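Side-chain contacts in aldehyde dehydrogenase (Bartonella henselae, PDB 3I44), which probably catalyses the NAD(P)-dependent oxidation of aldehydes to carboxylic acids, as other members of the aldehyde dehydrogenase family do: residues A[205-208]-A[209-213]; A[91-94]-A[95-99]; A[438-441]-A[442-446]. The protein carries 1 engineered substitution. One frame throughout, in Å; residues are numbered along the deposited sequence.

Interaction 1: A[205-208]-A[209-213]; sequences MLFA and EILDE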
ATOM      1  N   MET A 205     -24.301  14.384   3.871  1.00 21.64           N
ATOM      2  CA  MET A 205     -25.539  14.021   4.588  1.00 22.22           C
ATOM      3  C   MET A 205     -26.683  13.809   3.602  1.00 21.80           C
ATOM      4  O   MET A 205     -27.481  12.901   3.761  1.00 23.19           O
ATOM      5  CB  MET A 205     -25.878  15.093   5.635  1.00 21.98           C
ATOM      6  CG  MET A 205     -24.799  15.118   6.705  1.00 23.06           C
ATOM      7  SD  MET A 205     -25.051  16.335   7.984  1.00 25.10           S
ATOM      8  CE  MET A 205     -26.407  15.586   8.913  1.00 20.80           C
ATOM      9  N   LEU A 206     -26.769  14.644   2.577  1.00 22.03           N
ATOM     10  CA  LEU A 206     -27.763  14.418   1.500  1.00 22.37           C
ATOM     11  C   LEU A 206     -27.454  13.098   0.743  1.00 21.96           C
ATOM     12  O   LEU A 206     -28.362  12.344   0.409  1.00 23.00           O
ATOM     13  CB  LEU A 206     -27.818  15.621   0.541  1.00 21.70           C
ATOM     14  CG  LEU A 206     -28.698  15.534  -0.722  1.00 23.55           C
ATOM     15  CD1 LEU A 206     -30.178  15.135  -0.383  1.00 22.06           C
ATOM     16  CD2 LEU A 206     -28.616  16.895  -1.536  1.00 20.69           C
ATOM     17  N   PHE A 207     -26.180  12.812   0.507  1.00 21.76           N
ATOM     18  CA  PHE A 207     -25.786  11.547  -0.111  1.00 22.46           C
ATOM     19  C   PHE A 207     -26.258  10.386   0.757  1.00 22.64           C
ATOM     20  O   PHE A 207     -26.772   9.377   0.244  1.00 22.70           O
ATOM     21  CB  PHE A 207     -24.279  11.483  -0.338  1.00 22.47           C
ATOM     22  CG  PHE A 207     -23.834  10.280  -1.103  1.00 23.40           C
ATOM     23  CD1 PHE A 207     -23.959  10.239  -2.486  1.00 25.60           C
ATOM     24  CD2 PHE A 207     -23.301   9.189  -0.457  1.00 24.94           C
ATOM     25  CE1 PHE A 207     -23.552   9.122  -3.220  1.00 24.00           C
ATOM     26  CE2 PHE A 207     -22.877   8.069  -1.177  1.00 27.17           C
ATOM     27  CZ  PHE A 207     -22.999   8.046  -2.559  1.00 26.75           C
ATOM     28  N   ALA A 208     -26.139  10.559   2.074  1.00 22.42           N
ATOM     29  CA  ALA A 208     -26.688   9.588   3.021  1.00 22.23           C
ATOM     30  C   ALA A 208     -28.174   9.379   2.791  1.00 22.57           C
ATOM     31  O   ALA A 208     -28.627   8.245   2.785  1.00 22.43           O
ATOM     32  CB  ALA A 208     -26.423  10.002   4.476  1.00 21.10           C
ATOM     33  N   GLU A 209     -28.929  10.466   2.647  1.00 22.99           N
ATOM     34  CA  GLU A 209     -30.362  10.354   2.349  1.00 23.33           C
ATOM     35  C   GLU A 209     -30.629   9.649   1.027  1.00 23.17           C
ATOM     36  O   GLU A 209     -31.628   8.965   0.889  1.00 24.12           O
ATOM     37  CB  GLU A 209     -31.032  11.724   2.283  1.00 22.84           C
ATOM     38  CG  GLU A 209     -31.091  12.475   3.595  1.00 25.80           C
ATOM     39  CD  GLU A 209     -31.764  13.848   3.422  1.00 28.81           C
ATOM     40  OE1 GLU A 209     -32.758  13.950   2.700  1.00 31.87           O
ATOM     41  OE2 GLU A 209     -31.276  14.839   3.951  1.00 32.53           O
ATOM     42  N   ILE A 210     -29.786   9.898   0.023  1.00 23.30           N
ATOM     43  CA  ILE A 210     -29.894   9.183  -1.251  1.00 21.93           C
ATOM     44  C   ILE A 210     -29.796   7.671  -1.025  1.00 21.64           C
ATOM     45  O   ILE A 210     -30.653   6.920  -1.509  1.00 19.84           O
ATOM     46  CB  ILE A 210     -28.906   9.719  -2.266  1.00 21.34           C
ATOM     47  CG1 ILE A 210     -29.353  11.132  -2.666  1.00 22.55           C
ATOM     48  CG2 ILE A 210     -28.838   8.839  -3.561  1.00 20.46           C
ATOM     49  CD1 ILE A 210     -28.271  12.003  -3.343  1.00 21.50           C
ATOM     50  N   LEU A 211     -28.816   7.240  -0.221  1.00 21.89           N
ATOM     51  CA  LEU A 211     -28.543   5.824   0.004  1.00 23.54           C
ATOM     52  C   LEU A 211     -29.674   5.190   0.820  1.00 24.47           C
ATOM     53  O   LEU A 211     -30.078   4.062   0.603  1.00 25.30           O
ATOM     54  CB  LEU A 211     -27.190   5.605   0.714  1.00 23.49           C
ATOM     55  CG  LEU A 211     -26.041   5.289  -0.248  1.00 23.29           C
ATOM     56  CD1 LEU A 211     -25.862   6.400  -1.291  1.00 21.59           C
ATOM     57  CD2 LEU A 211     -24.751   5.054   0.542  1.00 22.55           C
ATOM     58  N   ASP A 212     -30.217   5.966   1.728  1.00 25.64           N
ATOM     59  CA  ASP A 212     -31.321   5.505   2.541  1.00 26.30           C
ATOM     60  C   ASP A 212     -32.568   5.287   1.678  1.00 26.49           C
ATOM     61  O   ASP A 212     -33.240   4.291   1.817  1.00 26.26           O
ATOM     62  CB  ASP A 212     -31.582   6.547   3.606  1.00 26.50           C
ATOM     63  CG  ASP A 212     -32.696   6.154   4.540  1.00 27.31           C
ATOM     64  OD1 ASP A 212     -32.628   5.087   5.146  1.00 25.25           O
ATOM     65  OD2 ASP A 212     -33.610   6.954   4.677  1.00 30.75           O
ATOM     66  N   GLU A 213     -32.849   6.233   0.777  1.00 27.69           N
ATOM     67  CA  GLU A 213     -33.977   6.122  -0.161  1.00 27.43           C
ATOM     68  C   GLU A 213     -33.780   4.953  -1.141  1.00 27.97           C
ATOM     69  O   GLU A 213     -34.748   4.344  -1.602  1.00 28.02           O
ATOM     70  CB  GLU A 213     -34.178   7.430  -0.920  1.00 26.98           C
ATOM     71  CG  GLU A 213     -35.450   7.444  -1.806  1.00 28.53           C
ATOM     72  CD  GLU A 213     -35.725   8.776  -2.524  1.00 30.00           C
ATOM     73  OE1 GLU A 213     -36.569   8.769  -3.454  1.00 31.20           O
ATOM     74  OE2 GLU A 213     -35.109   9.816  -2.183  1.00 29.80           O
TER
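Four successive backbone hydrogen bonds tie 205-208 to 209-213 within helix 202-213. Glu209 N donates to Met205 O, Ile210 N to Leu206 O, Leu211 N to Phe207 O and Asp212 N to Ala208 O. The shortest is Ile210 N to Leu206 O, at 2.9 Å.

The carboxylates on this helix find their partners beyond it: Glu209 OE1 forms a salt bridge with Arg101, and Asp212 OD1 is hydrogen-bonded to Tyr29 OH. Glu209 turns CG away from its own carbonyl carbon (chi1 -67°) and runs extended. This sets Glu209 CG 3.6 Å from Met205 O. Glu209 OE1 also passes Leu206 CD1 at 4.2 Å, a loose polar-apolar contact.

The tightest side-chain contact is between Phe207 and Leu211, one turn apart. Leu211 CD1 sits over one face of the Phe207 ring, 3.7 Å from the centroid and displaced toward the rim. This is a CH-pi contact. Its closest ring atom is Phe207 CE2, at 3.4 Å from Leu211 CD1. Leu211 chi1 (-96°) lies well off the staggered position near -60°. This somewhat strained rotation accompanies the close approach of CD1 to the ring face.

Leu206 and Ile210 meet more loosely, with Leu206 CG 4.4 Å from Ile210 CD1. On the apolar side, Phe207 packs on Met175, Val178, Thr179 and Val182 of helix 174-188, while Leu206 and Ile210 both touch Met105 of helix 102-113.

The helix links strands 191-195 and 221-223 in a beta-alpha-beta unit, consistent with the Rossmann-like cofactor domain of the family. The apolar residues fix it against its neighbours. Glu209 and Asp212 are held by a basic and a hydroxyl partner in other parts of the chain, so their carboxylates probably stay ionised.

Interaction 2: A[91-94]-A[95-99]; sequences VEKI and LEIYE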
ATOM      1  N   VAL A  91     -26.383   0.178  -6.752  1.00 22.05           N
ATOM      2  CA  VAL A  91     -25.633   1.320  -7.308  1.00 21.87           C
ATOM      3  C   VAL A  91     -26.393   2.022  -8.447  1.00 21.52           C
ATOM      4  O   VAL A  91     -26.404   3.245  -8.550  1.00 20.48           O
ATOM      5  CB  VAL A  91     -24.229   0.876  -7.734  1.00 22.43           C
ATOM      6  CG1 VAL A  91     -23.483   2.008  -8.551  1.00 21.70           C
ATOM      7  CG2 VAL A  91     -23.465   0.481  -6.463  1.00 21.14           C
ATOM      8  N   GLU A  92     -27.095   1.248  -9.258  1.00 21.26           N
ATOM      9  CA  GLU A  92     -27.954   1.859 -10.284  1.00 20.95           C
ATOM     10  C   GLU A  92     -29.088   2.653  -9.658  1.00 20.56           C
ATOM     11  O   GLU A  92     -29.428   3.735 -10.124  1.00 20.26           O
ATOM     12  CB  GLU A  92     -28.393   0.805 -11.321  1.00 20.81           C
ATOM     13  CG  GLU A  92     -27.128   0.288 -12.144  1.00 21.55           C
ATOM     14  CD  GLU A  92     -27.503  -0.524 -13.403  1.00 24.68           C
ATOM     15  OE1 GLU A  92     -28.705  -0.925 -13.529  1.00 21.33           O
ATOM     16  OE2 GLU A  92     -26.611  -0.739 -14.273  1.00 22.30           O
ATOM     17  N   LYS A  93     -29.656   2.127  -8.583  1.00 21.17           N
ATOM     18  CA  LYS A  93     -30.705   2.822  -7.849  1.00 21.84           C
ATOM     19  C   LYS A  93     -30.174   4.118  -7.201  1.00 21.75           C
ATOM     20  O   LYS A  93     -30.804   5.175  -7.270  1.00 21.78           O
ATOM     21  CB  LYS A  93     -31.306   1.890  -6.793  1.00 22.13           C
ATOM     22  CG  LYS A  93     -32.573   2.444  -6.085  1.00 25.79           C
ATOM     23  CD  LYS A  93     -33.543   3.028  -7.137  1.00 30.64           C
ATOM     24  CE  LYS A  93     -34.987   2.703  -6.903  1.00 34.81           C
ATOM     25  NZ  LYS A  93     -35.708   2.697  -8.228  1.00 36.43           N
ATOM     26  N   ILE A  94     -28.969   4.045  -6.644  1.00 21.65           N
ATOM     27  CA  ILE A  94     -28.329   5.204  -6.070  1.00 20.59           C
ATOM     28  C   ILE A  94     -28.158   6.287  -7.148  1.00 20.21           C
ATOM     29  O   ILE A  94     -28.446   7.433  -6.902  1.00 21.30           O
ATOM     30  CB  ILE A  94     -26.978   4.824  -5.440  1.00 20.60           C
ATOM     31  CG1 ILE A  94     -27.204   4.047  -4.123  1.00 21.51           C
ATOM     32  CG2 ILE A  94     -26.084   6.107  -5.236  1.00 18.25           C
ATOM     33  CD1 ILE A  94     -25.875   3.376  -3.560  1.00 22.59           C
ATOM     34  N   LEU A  95     -27.658   5.920  -8.327  1.00 20.17           N
ATOM     35  CA  LEU A  95     -27.507   6.857  -9.419  1.00 20.52           C
ATOM     36  C   LEU A  95     -28.841   7.520  -9.794  1.00 21.13           C
ATOM     37  O   LEU A  95     -28.899   8.727  -9.984  1.00 20.48           O
ATOM     38  CB  LEU A  95     -26.940   6.159 -10.649  1.00 20.18           C
ATOM     39  CG  LEU A  95     -26.726   7.058 -11.881  1.00 20.84           C
ATOM     40  CD1 LEU A  95     -25.829   8.282 -11.532  1.00 20.09           C
ATOM     41  CD2 LEU A  95     -26.137   6.268 -13.051  1.00 20.74           C
ATOM     42  N   GLU A  96     -29.887   6.704  -9.937  1.00 22.27           N
ATOM     43  CA  GLU A  96     -31.221   7.212 -10.263  1.00 23.40           C
ATOM     44  C   GLU A  96     -31.680   8.252  -9.233  1.00 22.64           C
ATOM     45  O   GLU A  96     -32.150   9.309  -9.618  1.00 23.35           O
ATOM     46  CB  GLU A  96     -32.235   6.077 -10.351  1.00 24.46           C
ATOM     47  CG  GLU A  96     -33.646   6.587 -10.356  1.00 28.61           C
ATOM     48  CD  GLU A  96     -34.669   5.502 -10.538  1.00 33.33           C
ATOM     49  OE1 GLU A  96     -34.419   4.341 -10.185  1.00 36.24           O
ATOM     50  OE2 GLU A  96     -35.754   5.846 -11.006  1.00 38.57           O
ATOM     51  N   ILE A  97     -31.541   7.968  -7.939  1.00 22.64           N
ATOM     52  CA  ILE A  97     -31.956   8.933  -6.929  1.00 22.64           C
ATOM     53  C   ILE A  97     -30.995  10.140  -6.902  1.00 22.71           C
ATOM     54  O   ILE A  97     -31.421  11.266  -6.724  1.00 23.65           O
ATOM     55  CB  ILE A  97     -32.123   8.274  -5.528  1.00 22.59           C
ATOM     56  CG1 ILE A  97     -33.258   7.227  -5.568  1.00 25.57           C
ATOM     57  CG2 ILE A  97     -32.370   9.331  -4.486  1.00 20.95           C
ATOM     58  CD1 ILE A  97     -33.040   6.033  -4.631  1.00 27.48           C
ATOM     59  N   TYR A  98     -29.705   9.900  -7.114  1.00 22.44           N
ATOM     60  CA  TYR A  98     -28.719  10.981  -7.199  1.00 22.08           C
ATOM     61  C   TYR A  98     -29.082  11.987  -8.267  1.00 21.91           C
ATOM     62  O   TYR A  98     -29.059  13.195  -8.003  1.00 20.66           O
ATOM     63  CB  TYR A  98     -27.325  10.422  -7.465  1.00 22.37           C
ATOM     64  CG  TYR A  98     -26.171  11.413  -7.421  1.00 21.32           C
ATOM     65  CD1 TYR A  98     -25.409  11.603  -6.244  1.00 20.31           C
ATOM     66  CD2 TYR A  98     -25.801  12.120  -8.555  1.00 20.17           C
ATOM     67  CE1 TYR A  98     -24.306  12.492  -6.227  1.00 19.50           C
ATOM     68  CE2 TYR A  98     -24.729  12.992  -8.541  1.00 20.96           C
ATOM     69  CZ  TYR A  98     -23.989  13.183  -7.373  1.00 20.16           C
ATOM     70  OH  TYR A  98     -22.934  14.069  -7.409  1.00 20.96           O
ATOM     71  N   GLU A  99     -29.463  11.499  -9.454  1.00 22.54           N
ATOM     72  CA  GLU A  99     -29.873  12.390 -10.537  1.00 23.00           C
ATOM     73  C   GLU A  99     -31.155  13.139 -10.162  1.00 23.56           C
ATOM     74  O   GLU A  99     -31.270  14.355 -10.419  1.00 23.91           O
ATOM     75  CB  GLU A  99     -30.034  11.678 -11.900  1.00 22.00           C
ATOM     76  CG  GLU A  99     -28.761  11.271 -12.608  1.00 23.97           C
ATOM     77  CD  GLU A  99     -27.849  12.435 -13.033  1.00 24.32           C
ATOM     78  OE1 GLU A  99     -28.231  13.627 -12.914  1.00 24.33           O
ATOM     79  OE2 GLU A  99     -26.725  12.150 -13.516  1.00 29.47           O
TER
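Lys93 and Glu96 form a salt bridge three residues apart on helix 84-100. Lys93 NZ donates to Glu96 OE1 at 2.9 Å. The two side chains lie alongside each other and point the same way. Lys93 is bent to get there: CG leaves opposite the backbone N, then the chain turns at chi2 (46°) and again at chi3 (138°). That chi3 is off the staggered value, a small cost that comes with bringing NZ to Glu96 OE1. The folded chain brings Lys93 CD within 3.4 Å of Glu96 OE1. Glu96 instead reaches out in an extended form. The ammonium group approaches OE1 from above the carboxylate plane, 41° out of it. Glu96 OE2 is farther off, at 4.2 Å from Lys93 NZ, so one oxygen carries the bridge. Both residues are exposed, which probably weakens the attraction.

The bent lysine also has an apolar use. Its CG and CD each lie 3.9 Å from Ile97 CD1, and the two side chains cross at a slant. The CG1 branch of Ile97 runs back along the preceding turn. Ile97 CD1 rests 3.6 Å from Lys93 O, which accepts the backbone bond from Ile97 N.

Ile94 and Tyr98 belong to the buried side. Tyr98 N donates to Ile94 O at 2.8 Å. The tyrosine ring leads away from this turn, and its OH bonds to Thr125 O. Ile94 packs on Leu186.

The arrangement is that of an amphipathic helix, with an i to i+3 lysine-glutamate pair on its outer side and apolar residues facing helices 174-188 and 202-213.

Interaction 3: A[438-441]-A[442-446]; sequences QDRS and KCRRI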
ATOM      1  N   GLN A 438       2.912  21.406 -29.522  1.00 24.11           N
ATOM      2  CA  GLN A 438       2.404  20.757 -30.735  1.00 24.50           C
ATOM      3  C   GLN A 438       3.385  19.742 -31.300  1.00 25.29           C
ATOM      4  O   GLN A 438       3.024  19.046 -32.241  1.00 24.66           O
ATOM      5  CB  GLN A 438       1.951  21.800 -31.775  1.00 24.60           C
ATOM      6  CG  GLN A 438       0.644  22.401 -31.351  1.00 23.83           C
ATOM      7  CD  GLN A 438       0.178  23.510 -32.240  1.00 24.94           C
ATOM      8  OE1 GLN A 438      -0.793  23.341 -32.966  1.00 24.45           O
ATOM      9  NE2 GLN A 438       0.827  24.663 -32.156  1.00 21.73           N
ATOM     10  N   ASP A 439       4.606  19.648 -30.708  1.00 25.32           N
ATOM     11  CA  ASP A 439       5.612  18.635 -31.083  1.00 25.25           C
ATOM     12  C   ASP A 439       5.396  17.329 -30.273  1.00 26.47           C
ATOM     13  O   ASP A 439       5.793  17.242 -29.101  1.00 24.08           O
ATOM     14  CB  ASP A 439       6.994  19.191 -30.837  1.00 25.70           C
ATOM     15  CG  ASP A 439       8.101  18.260 -31.275  1.00 25.12           C
ATOM     16  OD1 ASP A 439       7.866  17.074 -31.547  1.00 25.71           O
ATOM     17  OD2 ASP A 439       9.246  18.737 -31.299  1.00 25.19           O
ATOM     18  N   ARG A 440       4.765  16.322 -30.925  1.00 26.25           N
ATOM     19  CA  ARG A 440       4.339  15.084 -30.251  1.00 25.74           C
ATOM     20  C   ARG A 440       5.522  14.346 -29.619  1.00 26.73           C
ATOM     21  O   ARG A 440       5.428  13.887 -28.450  1.00 25.20           O
ATOM     22  CB  ARG A 440       3.658  14.164 -31.230  1.00 26.09           C
ATOM     23  CG  ARG A 440       2.951  12.985 -30.575  1.00 25.80           C
ATOM     24  CD  ARG A 440       2.137  12.292 -31.618  1.00 25.07           C
ATOM     25  NE  ARG A 440       1.363  11.208 -31.049  1.00 26.15           N
ATOM     26  CZ  ARG A 440       0.484  10.479 -31.738  1.00 25.30           C
ATOM     27  NH1 ARG A 440       0.254  10.718 -33.020  1.00 24.63           N
ATOM     28  NH2 ARG A 440      -0.182   9.522 -31.133  1.00 23.81           N
ATOM     29  N   SER A 441       6.650  14.310 -30.359  1.00 24.41           N
ATOM     30  CA  SER A 441       7.893  13.766 -29.838  1.00 24.24           C
ATOM     31  C   SER A 441       8.360  14.453 -28.585  1.00 24.13           C
ATOM     32  O   SER A 441       8.815  13.797 -27.646  1.00 21.87           O
ATOM     33  CB  SER A 441       9.019  13.840 -30.866  1.00 24.16           C
ATOM     34  OG  SER A 441       8.703  12.968 -31.929  1.00 26.32           O
ATOM     35  N   LYS A 442       8.316  15.774 -28.598  1.00 24.16           N
ATOM     36  CA  LYS A 442       8.714  16.538 -27.426  1.00 24.76           C
ATOM     37  C   LYS A 442       7.737  16.272 -26.235  1.00 24.11           C
ATOM     38  O   LYS A 442       8.138  16.060 -25.091  1.00 23.36           O
ATOM     39  CB  LYS A 442       8.821  18.019 -27.803  1.00 25.13           C
ATOM     40  CG  LYS A 442       9.506  18.854 -26.737  1.00 27.88           C
ATOM     41  CD  LYS A 442      10.067  20.158 -27.291  1.00 30.88           C
ATOM     42  CE  LYS A 442       8.937  21.088 -27.742  1.00 31.70           C
ATOM     43  NZ  LYS A 442       9.576  22.165 -28.493  1.00 31.23           N
ATOM     44  N   CYS A 443       6.454  16.228 -26.522  1.00 24.22           N
ATOM     45  CA  CYS A 443       5.473  15.850 -25.508  1.00 24.31           C
ATOM     46  C   CYS A 443       5.830  14.510 -24.865  1.00 24.64           C
ATOM     47  O   CYS A 443       5.760  14.367 -23.647  1.00 24.15           O
ATOM     48  CB  CYS A 443       4.051  15.798 -26.084  1.00 24.19           C
ATOM     49  SG  CYS A 443       3.350  17.406 -26.461  1.00 23.97           S
ATOM     50  N   ARG A 444       6.226  13.543 -25.686  1.00 24.73           N
ATOM     51  CA  ARG A 444       6.532  12.215 -25.199  1.00 24.84           C
ATOM     52  C   ARG A 444       7.780  12.201 -24.337  1.00 24.67           C
ATOM     53  O   ARG A 444       7.760  11.603 -23.266  1.00 24.41           O
ATOM     54  CB  ARG A 444       6.679  11.232 -26.356  1.00 24.75           C
ATOM     55  CG  ARG A 444       5.372  10.872 -26.973  1.00 24.57           C
ATOM     56  CD  ARG A 444       5.585  10.019 -28.201  1.00 24.49           C
ATOM     57  NE  ARG A 444       4.328   9.500 -28.715  1.00 24.81           N
ATOM     58  CZ  ARG A 444       4.241   8.570 -29.660  1.00 25.92           C
ATOM     59  NH1 ARG A 444       5.336   8.080 -30.219  1.00 28.16           N
ATOM     60  NH2 ARG A 444       3.062   8.123 -30.044  1.00 26.11           N
ATOM     61  N   ARG A 445       8.848  12.841 -24.796  1.00 24.42           N
ATOM     62  CA  ARG A 445      10.080  12.955 -24.000  1.00 25.82           C
ATOM     63  C   ARG A 445       9.827  13.557 -22.620  1.00 25.19           C
ATOM     64  O   ARG A 445      10.302  13.028 -21.613  1.00 25.91           O
ATOM     65  CB  ARG A 445      11.133  13.847 -24.668  1.00 26.59           C
ATOM     66  CG  ARG A 445      11.746  13.336 -25.916  1.00 29.06           C
ATOM     67  CD  ARG A 445      13.054  14.127 -26.261  1.00 30.15           C
ATOM     68  NE  ARG A 445      12.776  15.518 -26.658  1.00 31.66           N
ATOM     69  CZ  ARG A 445      12.420  15.915 -27.880  1.00 28.91           C
ATOM     70  NH1 ARG A 445      12.257  15.051 -28.863  1.00 29.47           N
ATOM     71  NH2 ARG A 445      12.190  17.189 -28.109  1.00 29.92           N
ATOM     72  N   ILE A 446       9.109  14.677 -22.586  1.00 25.21           N
ATOM     73  CA  ILE A 446       8.843  15.387 -21.337  1.00 24.22           C
ATOM     74  C   ILE A 446       7.912  14.597 -20.397  1.00 24.15           C
ATOM     75  O   ILE A 446       8.184  14.527 -19.175  1.00 23.73           O
ATOM     76  CB  ILE A 446       8.304  16.837 -21.582  1.00 24.35           C
ATOM     77  CG1 ILE A 446       9.265  17.649 -22.472  1.00 23.94           C
ATOM     78  CG2 ILE A 446       8.094  17.561 -20.256  1.00 21.82           C
ATOM     79  CD1 ILE A 446      10.691  17.756 -21.949  1.00 26.97           C
TER
HETATM   80  O   HOH W   1      11.498  17.323 -31.342  1.00 43.39           O
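Asp439 and Lys442 cross at about a right angle at the start of helix 440-449. The carboxylate lies beside Lys442 CB, with Asp439 CG 3.6 Å from it. Asp439 holds CG opposite its own backbone N (chi1 -176°), which directs OD1 at Lys442 N. The bond from Lys442 N to Asp439 OD1 is weak, at 3.3 Å, but nearly straight. Asp439 is thus the N-cap of the helix. Lys442 NZ stays 4.4 Å from Asp439 OD2, beyond a salt bridge, and bridges to Asp282 instead.

The capped helix joins strands 432-436 and 454-457 in a beta-alpha-beta unit, at the surface and against the second subunit. There Arg440 and Arg444, both extended, cross at a slant with their guanidinium planes 71° apart. Arg440 NE lies 3.7 Å from Arg444 NH2. Both bridge to the terminal carboxylate of Trp497 of the second subunit, a shared anion that would offset their like charges.

Arg445 bends at chi3 (-69°) and folds back over the first turn. Ser441 O lies over one face of its guanidinium, and Arg445 CG is 3.4 Å from Ser441 O. A water at the edge of this group donates to Asp439 OD2 at 2.7 Å and accepts a weak bond from Arg445 NH2, which also bridges to Glu417.

Overall arrangement
Interactions 1 and 2 are neighbours, with centres 10 Å apart. They lie on two helices that pack together: Ile210 and Leu211 of 209-213 meet Ile94 and Ile97 of helix 84-100. Interaction 1 is buried and mainly apolar. Interaction 2 is half buried, and its salt bridge closes within the helix itself. Interaction 3 is a surface contact about 46 Å from interaction 1, between centres, on the opposite side of the chain's centre. Charged groups dominate it, and its arginines reach the second subunit, which touches neither of the other two. Interactions 1 and 3 share one context, the connecting helix of a beta-alpha-beta unit, but in different sheets.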